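Local coordinates for protein putative peptidase (Parabacteroides merdae, PDB 4L8K) that is a putative serine peptidase of family S41 and so probably cleaves peptide bonds, though its substrates are not known, at residues D103-L115 against V123-L137. Residues are numbered along the deposited sequence; the frame is centred on the assembly and turned at random.
Sequences DYKIAGGMKYKRL and VYYGSFSSGVGENNL
The ring of Y125 meets G109 with its edge: G109 O lies near the ring plane, 3.3 Å from CD1. One face of this ring carries the backbone of S127, and F128 CD1 touches the edge. Y125 OH bonds S130 O at 2.6 Å, which ties the ring to the loop after its strand. One face of the N136 amide lies on the peptide between A107 and G108, with CG 3.7 Å from A107 C. Its OD1 accepts from G133 N, the N-cap residue, at 2.8 Å and 171°. A107 to M110 form a type II' turn joining strands 105-107 and 110-115; the 126-133 loop and the start of helix 134-143 pack against it. G109 N donates to G131 O at 2.9 Å, bent to 138° and from above the carbonyl plane. Two waters donate to G109 O; one also joins Y124 O and G126 N. Selenomethionine M110 shares a sheet face with Y112 and V123. Its CG touches V132 CG2 at 3.7 Å, and a bend at chi3 (-53°) brings CE to N136 O. K111 and Y124 form an antiparallel pair hydrogen-bonded in both directions. Strands 105-107, 110-115 and 120-125 form the antiparallel edge of a mixed sheet; 120-125 pairs in parallel with 149-153, and M140 of helix 134-143 packs on M110, Y112 and V123.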
# COMPACT_ATOMS: atom_id res chain seq x y z
N ASP A 103 -6.23 27.50 -2.24
CA ASP A 103 -5.15 28.07 -3.04
C ASP A 103 -3.96 27.10 -3.25
O ASP A 103 -2.86 27.54 -3.61
CB ASP A 103 -4.66 29.37 -2.37
CG ASP A 103 -4.19 29.20 -0.93
OD1 ASP A 103 -4.44 28.10 -0.35
OD2 ASP A 103 -3.67 30.19 -0.35
N TYR A 104 -4.17 25.80 -3.02
CA TYR A 104 -3.13 24.80 -3.23
C TYR A 104 -2.88 24.63 -4.75
O TYR A 104 -3.74 24.98 -5.56
CB TYR A 104 -3.50 23.46 -2.58
CG TYR A 104 -4.77 22.84 -3.14
CD1 TYR A 104 -4.72 22.00 -4.26
CD2 TYR A 104 -6.00 23.06 -2.53
CE1 TYR A 104 -5.89 21.44 -4.78
CE2 TYR A 104 -7.17 22.49 -3.04
CZ TYR A 104 -7.11 21.68 -4.17
OH TYR A 104 -8.24 21.10 -4.68
N LYS A 105 -1.73 24.12 -5.13
CA LYS A 105 -1.38 23.96 -6.53
C LYS A 105 -1.69 22.55 -6.99
O LYS A 105 -1.64 21.62 -6.18
CB LYS A 105 0.10 24.29 -6.76
CG LYS A 105 0.66 25.51 -6.01
CD LYS A 105 0.21 26.78 -6.63
CE LYS A 105 1.02 27.93 -6.09
NZ LYS A 105 0.49 29.23 -6.55
N ILE A 106 -2.00 22.37 -8.30
CA ILE A 106 -2.31 21.07 -8.90
C ILE A 106 -1.29 20.76 -10.01
O ILE A 106 -1.22 21.49 -10.98
CB ILE A 106 -3.78 20.99 -9.43
CG1 ILE A 106 -4.78 21.12 -8.27
CG2 ILE A 106 -4.00 19.69 -10.24
CD1 ILE A 106 -6.24 21.43 -8.69
N ALA A 107 -0.51 19.69 -9.84
CA ALA A 107 0.49 19.24 -10.83
C ALA A 107 0.27 17.74 -11.06
O ALA A 107 0.75 16.90 -10.28
CB ALA A 107 1.90 19.53 -10.34
N GLY A 108 -0.51 17.43 -12.09
CA GLY A 108 -0.91 16.06 -12.40
C GLY A 108 -1.79 15.55 -11.27
O GLY A 108 -2.70 16.25 -10.84
N GLY A 109 -1.46 14.38 -10.73
CA GLY A 109 -2.18 13.78 -9.62
C GLY A 109 -1.78 14.31 -8.25
O GLY A 109 -2.27 13.83 -7.24
N MSE A 110 -0.90 15.32 -8.19
CA MSE A 110 -0.46 15.94 -6.92
C MSE A 110 -1.16 17.25 -6.60
O MSE A 110 -1.37 18.10 -7.48
CB MSE A 110 1.06 16.24 -6.93
CG MSE A 110 1.94 15.01 -6.97
SE MSE A 110 3.85 15.50 -7.05
CE MSE A 110 3.86 16.73 -8.62
N LYS A 111 -1.44 17.42 -5.30
CA LYS A 111 -1.91 18.66 -4.69
C LYS A 111 -0.75 19.11 -3.84
O LYS A 111 -0.20 18.28 -3.09
CB LYS A 111 -3.18 18.48 -3.83
CG LYS A 111 -4.42 18.05 -4.58
CD LYS A 111 -5.56 17.94 -3.58
CE LYS A 111 -6.88 17.56 -4.20
NZ LYS A 111 -7.91 17.34 -3.13
N TYR A 112 -0.31 20.38 -3.98
CA TYR A 112 0.85 20.77 -3.20
C TYR A 112 0.76 22.20 -2.71
O TYR A 112 0.14 23.05 -3.33
CB TYR A 112 2.17 20.48 -3.94
CG TYR A 112 2.44 21.32 -5.17
CD1 TYR A 112 1.88 20.99 -6.41
CD2 TYR A 112 3.34 22.39 -5.12
CE1 TYR A 112 2.16 21.75 -7.56
CE2 TYR A 112 3.64 23.14 -6.27
CZ TYR A 112 3.05 22.82 -7.48
OH TYR A 112 3.36 23.59 -8.59
N LYS A 113 1.35 22.45 -1.54
CA LYS A 113 1.33 23.76 -0.89
C LYS A 113 2.44 23.88 0.15
O LYS A 113 2.74 22.92 0.85
CB LYS A 113 -0.05 23.96 -0.21
CG LYS A 113 -0.33 25.38 0.23
CD LYS A 113 -1.64 25.47 0.93
CE LYS A 113 -1.94 26.88 1.37
NZ LYS A 113 -3.35 26.99 1.83
N ARG A 114 2.97 25.11 0.31
CA ARG A 114 3.96 25.40 1.35
C ARG A 114 3.24 25.66 2.68
O ARG A 114 2.24 26.40 2.72
CB ARG A 114 4.86 26.59 0.98
CG ARG A 114 5.79 26.27 -0.17
CD ARG A 114 6.83 27.35 -0.40
NE ARG A 114 6.26 28.69 -0.54
CZ ARG A 114 6.51 29.50 -1.56
NH1 ARG A 114 7.29 29.11 -2.57
NH2 ARG A 114 6.00 30.72 -1.58
N LEU A 115 3.75 25.06 3.75
CA LEU A 115 3.24 25.25 5.10
C LEU A 115 4.33 25.85 6.02
O LEU A 115 5.50 25.92 5.63
CB LEU A 115 2.75 23.88 5.67
CG LEU A 115 1.71 23.06 4.86
CD1 LEU A 115 1.45 21.73 5.56
CD2 LEU A 115 0.41 23.85 4.66
N VAL A 123 2.99 17.80 0.03
CA VAL A 123 2.41 17.16 -1.16
C VAL A 123 1.40 16.10 -0.71
O VAL A 123 1.70 15.28 0.15
CB VAL A 123 3.48 16.53 -2.13
CG1 VAL A 123 2.82 15.95 -3.39
CG2 VAL A 123 4.59 17.51 -2.51
N TYR A 124 0.20 16.13 -1.30
CA TYR A 124 -0.75 15.04 -1.14
C TYR A 124 -0.86 14.32 -2.49
O TYR A 124 -1.14 14.94 -3.53
CB TYR A 124 -2.13 15.45 -0.62
CG TYR A 124 -3.01 14.24 -0.43
CD1 TYR A 124 -2.67 13.25 0.49
CD2 TYR A 124 -4.14 14.03 -1.22
CE1 TYR A 124 -3.45 12.10 0.64
CE2 TYR A 124 -4.94 12.90 -1.06
CZ TYR A 124 -4.57 11.92 -0.15
OH TYR A 124 -5.29 10.76 -0.01
N TYR A 125 -0.58 13.02 -2.48
CA TYR A 125 -0.69 12.19 -3.67
C TYR A 125 -1.68 11.06 -3.35
O TYR A 125 -1.33 10.06 -2.72
CB TYR A 125 0.71 11.68 -4.10
CG TYR A 125 0.69 11.02 -5.46
CD1 TYR A 125 0.21 11.70 -6.58
CD2 TYR A 125 1.16 9.73 -5.64
CE1 TYR A 125 0.19 11.10 -7.84
CE2 TYR A 125 1.16 9.12 -6.90
CZ TYR A 125 0.70 9.82 -8.00
OH TYR A 125 0.68 9.24 -9.24
N GLY A 126 -2.94 11.28 -3.73
CA GLY A 126 -4.03 10.37 -3.40
C GLY A 126 -4.13 9.08 -4.17
O GLY A 126 -4.77 8.13 -3.71
N SER A 127 -3.56 9.03 -5.38
CA SER A 127 -3.70 7.84 -6.23
C SER A 127 -2.54 7.67 -7.18
O SER A 127 -2.25 8.60 -7.93
CB SER A 127 -5.00 7.92 -7.04
OG SER A 127 -5.14 6.78 -7.87
N PHE A 128 -1.94 6.46 -7.24
CA PHE A 128 -0.89 6.15 -8.21
C PHE A 128 -1.51 5.87 -9.61
O PHE A 128 -0.77 5.54 -10.53
CB PHE A 128 0.03 4.98 -7.74
CG PHE A 128 1.08 5.41 -6.74
CD1 PHE A 128 2.26 6.00 -7.16
CD2 PHE A 128 0.85 5.30 -5.38
CE1 PHE A 128 3.20 6.45 -6.23
CE2 PHE A 128 1.80 5.74 -4.45
CZ PHE A 128 2.98 6.30 -4.89
N SER A 129 -2.87 6.03 -9.77
CA SER A 129 -3.61 5.92 -11.03
C SER A 129 -3.70 7.28 -11.70
O SER A 129 -3.95 7.39 -12.89
CB SER A 129 -5.00 5.35 -10.81
OG SER A 129 -4.96 3.97 -10.49
N SER A 130 -3.50 8.34 -10.92
CA SER A 130 -3.48 9.71 -11.40
C SER A 130 -2.02 10.06 -11.66
O SER A 130 -1.23 10.18 -10.73
CB SER A 130 -4.13 10.65 -10.39
OG SER A 130 -4.63 11.81 -11.04
N GLY A 131 -1.66 10.13 -12.94
CA GLY A 131 -0.32 10.39 -13.42
C GLY A 131 0.39 11.65 -12.99
O GLY A 131 -0.22 12.71 -12.78
N VAL A 132 1.72 11.54 -12.90
CA VAL A 132 2.61 12.64 -12.55
C VAL A 132 3.70 12.63 -13.62
O VAL A 132 4.32 11.60 -13.84
CB VAL A 132 3.13 12.53 -11.07
CG1 VAL A 132 4.35 13.36 -10.82
CG2 VAL A 132 2.05 12.94 -10.08
N GLY A 133 3.87 13.74 -14.32
CA GLY A 133 4.92 13.88 -15.34
C GLY A 133 6.21 14.39 -14.74
O GLY A 133 6.25 14.77 -13.56
N GLU A 134 7.30 14.37 -15.53
CA GLU A 134 8.63 14.82 -15.12
C GLU A 134 8.64 16.33 -14.83
O GLU A 134 9.30 16.76 -13.88
CB GLU A 134 9.71 14.49 -16.18
CG GLU A 134 9.83 13.02 -16.56
CD GLU A 134 10.37 12.04 -15.53
OE1 GLU A 134 10.64 12.42 -14.37
OE2 GLU A 134 10.52 10.85 -15.90
N ASN A 135 7.89 17.12 -15.63
CA ASN A 135 7.77 18.57 -15.46
C ASN A 135 6.97 18.88 -14.20
O ASN A 135 7.40 19.72 -13.42
CB ASN A 135 7.17 19.26 -16.69
CG ASN A 135 8.06 19.23 -17.91
OD1 ASN A 135 9.27 19.16 -17.85
ND2 ASN A 135 7.49 19.32 -19.07
N ASN A 136 5.87 18.14 -13.95
CA ASN A 136 5.07 18.26 -12.72
C ASN A 136 5.96 18.20 -11.48
O ASN A 136 5.88 19.07 -10.60
CB ASN A 136 4.02 17.13 -12.64
CG ASN A 136 2.90 17.17 -13.61
OD1 ASN A 136 2.35 16.12 -13.94
ND2 ASN A 136 2.48 18.37 -14.04
N LEU A 137 6.83 17.16 -11.44
CA LEU A 137 7.76 16.95 -10.33
C LEU A 137 8.78 18.08 -10.23
O LEU A 137 8.98 18.60 -9.14
CB LEU A 137 8.46 15.57 -10.43
CG LEU A 137 7.59 14.37 -10.11
CD1 LEU A 137 8.14 13.09 -10.74
CD2 LEU A 137 7.34 14.22 -8.58
O HOH W 1 -3.48 13.91 -4.74
O HOH W 2 -3.28 11.15 -7.11